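Local coordinates for protein adenosine kinase, putative (Trypanosoma brucei, PDB 3OTX) that probably phosphorylates adenosine to AMP at the expense of ATP, with magnesium, in the purine salvage pathway, at residues 127-131 with 132-136; 47-50 with 51-55; 171-174 with 175-179. The protein carries 1 engineered substitution. All coordinates share one frame; numbering follows the deposited sequence. Where two conformers were deposited one is given.

Contact 1 of 3, residues 127-131 with 132-136; sequences VCITG and KERTL. With AP5 (bis(adenosine)-5'-pentaphosphate), chain C.
Cys128 and Thr135 form an antiparallel hydrogen-bonded pair, Thr130 and Glu133 a second one beside a type II' turn, and the strand segments 127-130 and 133-136 run at 153° to each other. The bonds of the inner pair are equal, Cys128 N to Thr135 O and Thr135 N to Cys128 O both 2.8 Å, whereas at the turn Glu133 N reaches Thr130 O from above the carbonyl plane at 3.1 Å. Gly131, with its positive phi, fits the first corner of this two-residue loop.

On the face that carries Val127, Ile129, Arg134 and Leu136, the side chains lie alongside one another. Val127 CG1, placed anti to its own backbone N (chi1 179°), touches Leu136 CD2 at 3.7 Å and also meets NH1 of Arg134. The Arg134 chain is bent at chi2 and chi3. In the conformer given, one of two deposited, NH2 donates to AP5 O1D, which lies in plane at the guanidinium edge, in a nearly straight hydrogen bond of 3.1 Å (172°). Leu136 CD2 sits over one guanidinium face, towards its rim, and NH1 is bonded to the backbone O of Met296.

The other face bears Cys128, Thr130, Glu133 and Thr135. Here one water is bonded to Thr130 OG1 at 2.6 Å and to Thr135 OG1 at 2.7 Å, and donates to Cys128 O, thus bridging the two strands; Thr135 OG1 also has Gly37 N as a partner.

The hairpin therefore has a ligand-facing side, where a guanidinium held in this conformer by Met296 O and flanked by Val127 and Leu136 meets the phosphate chain, consistent with charge compensation there, and a reverse side where water ties the hydroxyls together.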
loop_
_atom_site.group_PDB
_atom_site.type_symbol
_atom_site.label_atom_id
_atom_site.label_comp_id
_atom_site.label_asym_id
_atom_site.label_seq_id
_atom_site.Cartn_x
_atom_site.Cartn_y
_atom_site.Cartn_z
ATOM N N VAL A 127 5.266 -12.660 -7.997
ATOM C CA VAL A 127 6.218 -11.555 -8.065
ATOM C C VAL A 127 7.313 -12.020 -9.017
ATOM O O VAL A 127 8.141 -12.873 -8.667
ATOM C CB VAL A 127 6.772 -11.216 -6.678
ATOM C CG1 VAL A 127 7.789 -10.083 -6.769
ATOM C CG2 VAL A 127 5.628 -10.785 -5.737
ATOM N N CYS A 128 7.249 -11.541 -10.257
ATOM C CA CYS A 128 8.130 -12.025 -11.323
ATOM C C CYS A 128 9.280 -11.027 -11.486
ATOM O O CYS A 128 9.056 -9.874 -11.858
ATOM C CB CYS A 128 7.353 -12.203 -12.634
ATOM S SG CYS A 128 5.801 -13.087 -12.450
ATOM N N ILE A 129 10.498 -11.468 -11.154
ATOM C CA ILE A 129 11.648 -10.569 -11.055
ATOM C C ILE A 129 12.481 -10.755 -12.324
ATOM O O ILE A 129 12.892 -11.853 -12.666
ATOM C CB ILE A 129 12.517 -10.866 -9.785
ATOM C CG1 ILE A 129 11.674 -10.769 -8.510
ATOM C CG2 ILE A 129 13.711 -9.911 -9.701
ATOM C CD1 ILE A 129 12.392 -11.259 -7.245
ATOM N N THR A 130 12.672 -9.652 -13.031
ATOM C CA THR A 130 13.519 -9.637 -14.220
ATOM C C THR A 130 14.494 -8.507 -13.972
ATOM O O THR A 130 14.172 -7.326 -14.168
ATOM C CB THR A 130 12.704 -9.376 -15.500
ATOM O OG1 THR A 130 11.955 -8.165 -15.348
ATOM C CG2 THR A 130 11.753 -10.529 -15.775
ATOM N N GLY A 131 15.665 -8.886 -13.469
ATOM C CA GLY A 131 16.735 -7.944 -13.190
ATOM C C GLY A 131 16.345 -7.010 -12.082
ATOM O O GLY A 131 16.122 -7.432 -10.951
ATOM N N LYS A 132 16.230 -5.737 -12.430
ATOM C CA LYS A 132 15.982 -4.683 -11.459
ATOM C C LYS A 132 14.481 -4.477 -11.265
ATOM O O LYS A 132 14.052 -3.809 -10.323
ATOM C CB LYS A 132 16.664 -3.393 -11.924
ATOM C CG LYS A 132 17.889 -3.669 -12.789
ATOM C CD LYS A 132 18.973 -2.609 -12.693
ATOM C CE LYS A 132 20.207 -3.082 -13.453
ATOM N NZ LYS A 132 21.315 -2.094 -13.454
ATOM N N GLU A 133 13.690 -5.085 -12.152
ATOM C CA GLU A 133 12.237 -4.869 -12.173
ATOM C C GLU A 133 11.425 -6.077 -11.710
ATOM O O GLU A 133 11.837 -7.226 -11.875
ATOM C CB GLU A 133 11.781 -4.415 -13.560
ATOM C CG GLU A 133 12.403 -3.096 -13.985
ATOM C CD GLU A 133 12.059 -2.720 -15.404
ATOM O OE1 GLU A 133 10.894 -2.337 -15.651
ATOM O OE2 GLU A 133 12.959 -2.802 -16.272
ATOM N N ARG A 134 10.266 -5.774 -11.139
ATOM C CA ARG A 134 9.340 -6.773 -10.621
ATOM C C ARG A 134 7.983 -6.565 -11.300
ATOM O O ARG A 134 7.485 -5.436 -11.359
ATOM C CB ARG A 134 9.213 -6.626 -9.099
ATOM C CG ARG A 134 10.507 -6.923 -8.313
ATOM C CD ARG A 134 10.707 -5.969 -7.124
ATOM N NE ARG A 134 9.453 -5.409 -6.625
ATOM C CZ ARG A 134 8.716 -5.949 -5.661
ATOM N NH1 ARG A 134 9.101 -7.074 -5.062
ATOM N NH2 ARG A 134 7.600 -5.358 -5.292
ATOM N N THR A 135 7.394 -7.644 -11.805
ATOM C CA THR A 135 6.092 -7.608 -12.472
ATOM C C THR A 135 5.138 -8.463 -11.622
ATOM O O THR A 135 5.451 -9.632 -11.333
ATOM C CB THR A 135 6.212 -8.174 -13.873
ATOM O OG1 THR A 135 7.229 -7.454 -14.589
ATOM C CG2 THR A 135 4.885 -8.086 -14.629
ATOM N N LEU A 136 4.036 -7.856 -11.183
ATOM C CA LEU A 136 3.197 -8.454 -10.131
ATOM C C LEU A 136 1.861 -8.876 -10.703
ATOM O O LEU A 136 1.221 -8.115 -11.423
ATOM C CB LEU A 136 2.980 -7.491 -8.954
ATOM C CG LEU A 136 4.192 -6.679 -8.499
ATOM C CD1 LEU A 136 3.789 -5.651 -7.415
ATOM C CD2 LEU A 136 5.266 -7.652 -8.000
HETATM P PA AP5 C . 9.711 4.736 -5.455
HETATM O O1A AP5 C . 10.529 4.019 -6.524
HETATM O O2A AP5 C . 9.181 6.089 -5.884
HETATM O O3A AP5 C . 8.438 3.890 -4.950
HETATM P PB AP5 C . 7.472 2.962 -5.852
HETATM O O1B AP5 C . 7.565 3.279 -7.312
HETATM O O2B AP5 C . 6.125 3.017 -5.218
HETATM O O3B AP5 C . 8.165 1.557 -5.566
HETATM P PG AP5 C . 8.134 0.153 -6.315
HETATM O O1G AP5 C . 9.401 -0.557 -5.949
HETATM O O2G AP5 C . 8.056 0.238 -7.823
HETATM O O3G AP5 C . 6.931 -0.507 -5.589
HETATM P PD AP5 C . 6.255 -1.962 -5.788
HETATM O O1D AP5 C . 6.913 -2.807 -6.864
HETATM O O2D AP5 C . 4.779 -1.694 -5.887
HETATM O O3D AP5 C . 6.642 -2.660 -4.390
HETATM P PE AP5 C . 5.807 -2.551 -3.013
HETATM O O1E AP5 C . 5.293 -1.150 -2.844
HETATM O O2E AP5 C . 6.644 -3.144 -1.881
HETATM O O5F AP5 C . 10.608 4.796 -4.127
HETATM C C5F AP5 C . 10.057 5.255 -2.892
HETATM C C4F AP5 C . 11.179 5.740 -2.007
HETATM O O4F AP5 C . 12.167 4.711 -1.862
HETATM C C3F AP5 C . 11.979 6.909 -2.575
HETATM O O3F AP5 C . 11.362 8.124 -2.223
HETATM C C2F AP5 C . 13.348 6.707 -1.994
HETATM O O2F AP5 C . 13.385 7.199 -0.678
HETATM C C1F AP5 C . 13.458 5.181 -1.919
HETATM N N9A AP5 C . 14.099 4.571 -3.120
HETATM C C8A AP5 C . 13.468 3.815 -4.112
HETATM N N7A AP5 C . 14.420 3.433 -5.007
HETATM C C5A AP5 C . 15.620 3.909 -4.598
HETATM C C6A AP5 C . 16.904 3.795 -5.083
HETATM N N6A AP5 C . 17.197 3.016 -6.128
HETATM N N1A AP5 C . 17.928 4.403 -4.399
HETATM C C2A AP5 C . 17.711 5.106 -3.224
HETATM N N3A AP5 C . 16.422 5.202 -2.743
HETATM C C4A AP5 C . 15.408 4.603 -3.396
HETATM O O5J AP5 C . 4.517 -3.501 -3.279
HETATM C C5J AP5 C . 4.702 -4.884 -3.531
HETATM C C4J AP5 C . 3.476 -5.554 -2.935
HETATM O O4J AP5 C . 2.311 -5.282 -3.732
HETATM C C3J AP5 C . 3.547 -7.084 -2.937
HETATM O O3J AP5 C . 3.816 -7.506 -1.599
HETATM C C2J AP5 C . 2.175 -7.541 -3.457
HETATM O O2J AP5 C . 1.575 -8.561 -2.667
HETATM C C1J AP5 C . 1.371 -6.266 -3.384
HETATM N N9B AP5 C . 0.218 -6.242 -4.296
HETATM C C8B AP5 C . 0.283 -6.387 -5.655
HETATM N N7B AP5 C . -0.994 -6.352 -6.117
HETATM C C5B AP5 C . -1.848 -6.182 -5.059
HETATM C C6B AP5 C . -3.241 -6.068 -4.966
HETATM N N6B AP5 C . -4.074 -6.200 -6.011
HETATM N N1B AP5 C . -3.748 -5.938 -3.702
HETATM C C2B AP5 C . -2.984 -5.807 -2.566
HETATM N N3B AP5 C . -1.616 -5.964 -2.654
HETATM C C4B AP5 C . -1.074 -6.111 -3.900
HETATM O O HOH W 1 9.686 -8.423 -14.132
#

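Contact 2 of 3, residues 47-50 with 51-55; sequences KGIF and DDIEK
Ile49 and Ile53 lie side by side one helical turn apart, with Ile49 CG1 against Ile53 CD1 at 3.6 Å. The placement follows from the first torsions: CG1 of Ile49 is anti to its backbone N (chi1 -167°), while that of Ile53 stands beside its own N and passes close to Ile49 O. Phe50 and Glu54 form the next pair along. Glu54 OE2 is 3.8 Å from Phe50 CB and lies at the ring's edge, near its plane, with ring and carboxylate turned 58° apart.

These spacings are set by the backbone. Ile53 N bonds to Ile49 O at 3.0 Å with a 167° angle at the hydrogen, Glu54 N to Phe50 O at 3.0 Å, and Asp52 N to Gly48 O at a longer 3.2 Å.

Farther out, Phe28 of helix 26-31 packs on Ile49 and Ile53, and Ala126 of strand 122-130 on Phe50 and Ile53. Asp52 OD2 is held by a salt bridge to Lys31 and a hydrogen bond to Tyr32. Successive i to i+4 bonds starting from Gly48, the N-cap residue, make this a short alpha-helix, amphipathic in character, laid against the small sheet of a PfkB-family kinase.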
loop_
_atom_site.group_PDB
_atom_site.type_symbol
_atom_site.label_atom_id
_atom_site.label_comp_id
_atom_site.label_asym_id
_atom_site.label_seq_id
_atom_site.Cartn_x
_atom_site.Cartn_y
_atom_site.Cartn_z
ATOM N N LYS A 47 -3.685 -17.662 -17.235
ATOM C CA LYS A 47 -3.996 -19.037 -16.831
ATOM C C LYS A 47 -2.711 -19.877 -16.741
ATOM O O LYS A 47 -1.933 -19.921 -17.678
ATOM C CB LYS A 47 -4.984 -19.660 -17.819
ATOM C CG LYS A 47 -5.466 -21.076 -17.495
ATOM C CD LYS A 47 -6.351 -21.591 -18.641
ATOM C CE LYS A 47 -6.700 -23.068 -18.499
ATOM N NZ LYS A 47 -7.907 -23.380 -19.318
ATOM N N GLY A 48 -2.492 -20.494 -15.583
ATOM C CA GLY A 48 -1.337 -21.357 -15.369
ATOM C C GLY A 48 -0.083 -20.730 -14.791
ATOM O O GLY A 48 0.896 -21.422 -14.537
ATOM N N ILE A 49 -0.091 -19.416 -14.557
ATOM C CA ILE A 49 1.145 -18.738 -14.158
ATOM C C ILE A 49 1.690 -19.190 -12.790
ATOM O O ILE A 49 2.901 -19.286 -12.613
ATOM C CB ILE A 49 1.017 -17.183 -14.243
ATOM C CG1 ILE A 49 2.381 -16.498 -14.131
ATOM C CG2 ILE A 49 0.018 -16.618 -13.197
ATOM C CD1 ILE A 49 2.328 -14.953 -14.219
ATOM N N PHE A 50 0.809 -19.454 -11.829
ATOM C CA PHE A 50 1.284 -19.841 -10.502
ATOM C C PHE A 50 1.949 -21.206 -10.493
ATOM O O PHE A 50 2.997 -21.378 -9.885
ATOM C CB PHE A 50 0.169 -19.739 -9.477
ATOM C CG PHE A 50 -0.039 -18.353 -8.995
ATOM C CD1 PHE A 50 -0.983 -17.521 -9.595
ATOM C CD2 PHE A 50 0.724 -17.849 -7.938
ATOM C CE1 PHE A 50 -1.172 -16.212 -9.145
ATOM C CE2 PHE A 50 0.540 -16.537 -7.477
ATOM C CZ PHE A 50 -0.397 -15.723 -8.075
ATOM N N ASP A 51 1.363 -22.141 -11.228
ATOM C CA ASP A 51 1.942 -23.486 -11.364
ATOM C C ASP A 51 3.321 -23.404 -11.996
ATOM O O ASP A 51 4.234 -24.100 -11.571
ATOM C CB ASP A 51 1.052 -24.394 -12.207
ATOM C CG ASP A 51 -0.295 -24.657 -11.566
ATOM O OD1 ASP A 51 -0.457 -24.424 -10.352
ATOM O OD2 ASP A 51 -1.202 -25.102 -12.291
ATOM N N ASP A 52 3.460 -22.519 -12.985
ATOM C CA ASP A 52 4.701 -22.323 -13.738
ATOM C C ASP A 52 5.805 -21.731 -12.835
ATOM O O ASP A 52 6.912 -22.266 -12.769
ATOM C CB ASP A 52 4.396 -21.404 -14.920
ATOM C CG ASP A 52 5.420 -21.468 -16.016
ATOM O OD1 ASP A 52 6.590 -21.795 -15.750
ATOM O OD2 ASP A 52 5.044 -21.157 -17.161
ATOM N N ILE A 53 5.493 -20.660 -12.111
ATOM C CA ILE A 53 6.476 -20.012 -11.231
ATOM C C ILE A 53 6.887 -20.923 -10.074
ATOM O O ILE A 53 8.039 -20.876 -9.629
ATOM C CB ILE A 53 5.977 -18.661 -10.675
ATOM C CG1 ILE A 53 5.430 -17.793 -11.796
ATOM C CG2 ILE A 53 7.099 -17.912 -9.979
ATOM C CD1 ILE A 53 4.663 -16.612 -11.302
ATOM N N GLU A 54 5.952 -21.746 -9.603
ATOM C CA GLU A 54 6.199 -22.652 -8.470
ATOM C C GLU A 54 7.090 -23.822 -8.860
ATOM O O GLU A 54 7.834 -24.326 -8.028
ATOM C CB GLU A 54 4.888 -23.163 -7.878
ATOM C CG GLU A 54 4.166 -22.121 -7.007
ATOM C CD GLU A 54 2.697 -22.445 -6.755
ATOM O OE1 GLU A 54 2.316 -23.634 -6.729
ATOM O OE2 GLU A 54 1.913 -21.495 -6.588
ATOM N N LYS A 55 7.003 -24.234 -10.125
ATOM C CA LYS A 55 7.831 -25.301 -10.686
ATOM C C LYS A 55 9.285 -24.870 -10.887
ATOM O O LYS A 55 10.100 -25.644 -11.383
ATOM C CB LYS A 55 7.231 -25.771 -12.016
ATOM C CG LYS A 55 6.595 -27.153 -11.989
ATOM C CD LYS A 55 5.186 -27.182 -11.424
ATOM C CE LYS A 55 4.851 -28.583 -10.941
ATOM N NZ LYS A 55 3.392 -28.834 -10.801
#

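Contact 3 of 3, residues 171-174 with 175-179; sequences FTLT and VDVNH. With AP5 (bis(adenosine)-5'-pentaphosphate), chain C.
Val175 and Thr174 cross where the chain leaves the 3-10 turn 171-174, the Val175 CG2 methyl coming to 4.0 Å from Thr174 OG1. Val175 CB lies 3.7 Å from Thr172 O. That carbonyl accepts Val175 N at 3.2 Å from well above its plane, yet the N-H points at it almost directly (163°), the i to i+3 bond expected of a 3-10 turn. Leu173 CD2 and Val177 CG2 meet more loosely, at 4.3 Å, and both side chains also pack on Val214 of helix 208-214.

Phe171 turns its ring the other way, to the ligand. With CG anti to its carbonyl carbon (chi1 -67°), the ring lies with one face over an AP5 adenine, C6B being 3.3 Å above the plane and offset toward the rim, while CB also approaches N1B. Phe171 is an observed adenosine-binding residue. Its backbone N is bonded to Ser199 OG, so the turn carrying the ring is anchored to the loop ahead of helix 201-206. In this PfkB-family kinase the whole stretch connects strand 165-169 of the large sheet to helix 177-189.

The helix is opened by Asp176 as N-cap. Asp176 OD1 accepts Asn178 N at 2.9 Å, approached from above the carboxylate plane, and the Asp176 CB lies over the centre of one face of the His179 ring, 3.5 Å above it. NE2 of that ring is bonded to Leu146 O. One water bridges the turn to the N-cap, donating to Thr172 O at 2.8 Å and accepting from Asp176 N; a second clasps the neighbouring carbonyls of Thr174 and Val175, donating to both.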
loop_
_atom_site.group_PDB
_atom_site.type_symbol
_atom_site.label_atom_id
_atom_site.label_comp_id
_atom_site.label_asym_id
_atom_site.label_seq_id
_atom_site.Cartn_x
_atom_site.Cartn_y
_atom_site.Cartn_z
ATOM N N PHE A 171 -5.570 -0.470 -4.049
ATOM C CA PHE A 171 -6.022 -1.837 -4.386
ATOM C C PHE A 171 -7.334 -2.275 -3.751
ATOM O O PHE A 171 -8.029 -3.125 -4.331
ATOM C CB PHE A 171 -4.939 -2.826 -3.994
ATOM C CG PHE A 171 -3.664 -2.725 -4.804
ATOM C CD1 PHE A 171 -2.431 -2.602 -4.128
ATOM C CD2 PHE A 171 -3.684 -2.827 -6.178
ATOM C CE1 PHE A 171 -1.212 -2.598 -4.888
ATOM C CE2 PHE A 171 -2.471 -2.817 -6.969
ATOM C CZ PHE A 171 -1.253 -2.704 -6.304
ATOM N N THR A 172 -7.717 -1.651 -2.637
ATOM C CA THR A 172 -9.033 -1.936 -2.045
ATOM C C THR A 172 -10.205 -1.527 -2.945
ATOM O O THR A 172 -11.287 -2.045 -2.784
ATOM C CB THR A 172 -9.229 -1.273 -0.663
ATOM O OG1 THR A 172 -9.166 0.144 -0.801
ATOM C CG2 THR A 172 -8.145 -1.743 0.306
ATOM N N LEU A 173 -9.970 -0.660 -3.922
ATOM C CA LEU A 173 -11.074 -0.140 -4.733
ATOM C C LEU A 173 -11.616 -1.198 -5.693
ATOM O O LEU A 173 -12.696 -1.031 -6.267
ATOM C CB LEU A 173 -10.595 1.095 -5.505
ATOM C CG LEU A 173 -10.245 2.239 -4.543
ATOM C CD1 LEU A 173 -9.504 3.365 -5.269
ATOM C CD2 LEU A 173 -11.504 2.811 -3.849
ATOM N N THR A 174 -10.859 -2.282 -5.866
ATOM C CA THR A 174 -11.342 -3.363 -6.753
ATOM C C THR A 174 -12.268 -4.373 -6.064
ATOM O O THR A 174 -12.848 -5.242 -6.739
ATOM C CB THR A 174 -10.204 -4.141 -7.444
ATOM O OG1 THR A 174 -9.695 -5.157 -6.550
ATOM C CG2 THR A 174 -9.099 -3.228 -7.894
ATOM N N VAL A 175 -12.406 -4.253 -4.746
ATOM C CA VAL A 175 -13.188 -5.198 -3.943
ATOM C C VAL A 175 -14.589 -4.600 -3.750
ATOM O O VAL A 175 -15.489 -4.873 -4.560
ATOM C CB VAL A 175 -12.472 -5.571 -2.634
ATOM C CG1 VAL A 175 -13.353 -6.526 -1.790
ATOM C CG2 VAL A 175 -11.077 -6.223 -2.964
ATOM N N ASP A 176 -14.756 -3.724 -2.766
ATOM C CA ASP A 176 -16.037 -3.028 -2.602
ATOM C C ASP A 176 -15.786 -1.618 -2.111
ATOM O O ASP A 176 -15.330 -1.413 -0.985
ATOM C CB ASP A 176 -16.925 -3.779 -1.599
ATOM C CG ASP A 176 -18.345 -3.259 -1.563
ATOM O OD1 ASP A 176 -18.622 -2.128 -2.011
ATOM O OD2 ASP A 176 -19.221 -4.016 -1.071
ATOM N N VAL A 177 -16.116 -0.658 -2.948
ATOM C CA VAL A 177 -15.913 0.756 -2.613
ATOM C C VAL A 177 -16.633 1.156 -1.333
ATOM O O VAL A 177 -16.143 2.001 -0.578
ATOM C CB VAL A 177 -16.333 1.678 -3.789
ATOM C CG1 VAL A 177 -17.879 1.738 -3.972
ATOM C CG2 VAL A 177 -15.747 3.109 -3.627
ATOM N N ASN A 178 -17.783 0.532 -1.087
ATOM C CA ASN A 178 -18.529 0.791 0.127
ATOM C C ASN A 178 -17.757 0.469 1.413
ATOM O O ASN A 178 -17.973 1.143 2.437
ATOM C CB ASN A 178 -19.881 0.109 0.054
ATOM C CG ASN A 178 -20.772 0.742 -0.996
ATOM O OD1 ASN A 178 -20.800 1.962 -1.164
ATOM N ND2 ASN A 178 -21.495 -0.092 -1.725
ATOM N N HIS A 179 -16.852 -0.518 1.380
ATOM C CA HIS A 179 -16.035 -0.787 2.574
ATOM C C HIS A 179 -15.124 0.398 2.851
ATOM O O HIS A 179 -14.924 0.802 3.999
ATOM C CB HIS A 179 -15.144 -2.015 2.366
ATOM C CG HIS A 179 -15.897 -3.283 2.113
ATOM N ND1 HIS A 179 -17.259 -3.393 2.278
ATOM C CD2 HIS A 179 -15.460 -4.504 1.711
ATOM C CE1 HIS A 179 -17.633 -4.628 1.981
ATOM N NE2 HIS A 179 -16.561 -5.319 1.620
HETATM P PA AP5 C . 9.711 4.736 -5.455
HETATM O O1A AP5 C . 10.529 4.019 -6.524
HETATM O O2A AP5 C . 9.181 6.089 -5.884
HETATM O O3A AP5 C . 8.438 3.890 -4.950
HETATM P PB AP5 C . 7.472 2.962 -5.852
HETATM O O1B AP5 C . 7.565 3.279 -7.312
HETATM O O2B AP5 C . 6.125 3.017 -5.218
HETATM O O3B AP5 C . 8.165 1.557 -5.566
HETATM P PG AP5 C . 8.134 0.153 -6.315
HETATM O O1G AP5 C . 9.401 -0.557 -5.949
HETATM O O2G AP5 C . 8.056 0.238 -7.823
HETATM O O3G AP5 C . 6.931 -0.507 -5.589
HETATM P PD AP5 C . 6.255 -1.962 -5.788
HETATM O O1D AP5 C . 6.913 -2.807 -6.864
HETATM O O2D AP5 C . 4.779 -1.694 -5.887
HETATM O O3D AP5 C . 6.642 -2.660 -4.390
HETATM P PE AP5 C . 5.807 -2.551 -3.013
HETATM O O1E AP5 C . 5.293 -1.150 -2.844
HETATM O O2E AP5 C . 6.644 -3.144 -1.881
HETATM O O5F AP5 C . 10.608 4.796 -4.127
HETATM C C5F AP5 C . 10.057 5.255 -2.892
HETATM C C4F AP5 C . 11.179 5.740 -2.007
HETATM O O4F AP5 C . 12.167 4.711 -1.862
HETATM C C3F AP5 C . 11.979 6.909 -2.575
HETATM O O3F AP5 C . 11.362 8.124 -2.223
HETATM C C2F AP5 C . 13.348 6.707 -1.994
HETATM O O2F AP5 C . 13.385 7.199 -0.678
HETATM C C1F AP5 C . 13.458 5.181 -1.919
HETATM N N9A AP5 C . 14.099 4.571 -3.120
HETATM C C8A AP5 C . 13.468 3.815 -4.112
HETATM N N7A AP5 C . 14.420 3.433 -5.007
HETATM C C5A AP5 C . 15.620 3.909 -4.598
HETATM C C6A AP5 C . 16.904 3.795 -5.083
HETATM N N6A AP5 C . 17.197 3.016 -6.128
HETATM N N1A AP5 C . 17.928 4.403 -4.399
HETATM C C2A AP5 C . 17.711 5.106 -3.224
HETATM N N3A AP5 C . 16.422 5.202 -2.743
HETATM C C4A AP5 C . 15.408 4.603 -3.396
HETATM O O5J AP5 C . 4.517 -3.501 -3.279
HETATM C C5J AP5 C . 4.702 -4.884 -3.531
HETATM C C4J AP5 C . 3.476 -5.554 -2.935
HETATM O O4J AP5 C . 2.311 -5.282 -3.732
HETATM C C3J AP5 C . 3.547 -7.084 -2.937
HETATM O O3J AP5 C . 3.816 -7.506 -1.599
HETATM C C2J AP5 C . 2.175 -7.541 -3.457
HETATM O O2J AP5 C . 1.575 -8.561 -2.667
HETATM C C1J AP5 C . 1.371 -6.266 -3.384
HETATM N N9B AP5 C . 0.218 -6.242 -4.296
HETATM C C8B AP5 C . 0.283 -6.387 -5.655
HETATM N N7B AP5 C . -0.994 -6.352 -6.117
HETATM C C5B AP5 C . -1.848 -6.182 -5.059
HETATM C C6B AP5 C . -3.241 -6.068 -4.966
HETATM N N6B AP5 C . -4.074 -6.200 -6.011
HETATM N N1B AP5 C . -3.748 -5.938 -3.702
HETATM C C2B AP5 C . -2.984 -5.807 -2.566
HETATM N N3B AP5 C . -1.616 -5.964 -2.654
HETATM C C4B AP5 C . -1.074 -6.111 -3.900
HETATM O O HOH W 2 -12.937 -2.706 -0.624
HETATM O O HOH W 3 -15.259 -4.859 -7.240
#

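Contacts 1 and 2 are neighbours, their centres 15 Å apart: Cys128 SG of the hairpin packs on Ile53 CD1 of the helix at 3.9 Å, so the hairpin has the ligand on the face of Arg134 and Leu136 and helix 49-54 against the face of Cys128. Contact 3 belongs to the large sheet's side, 26 Å from contact 1 between centres, yet both touch AP5, one by a charged group at the phosphates, the other by an aromatic face at an adenine. Contact 1 is mostly buried; contacts 2 and 3 are partly so. Strand pairing, i to i+4 helix bonds, and an i to i+3 bond followed by the Asp176 N-cap distinguish their backbones.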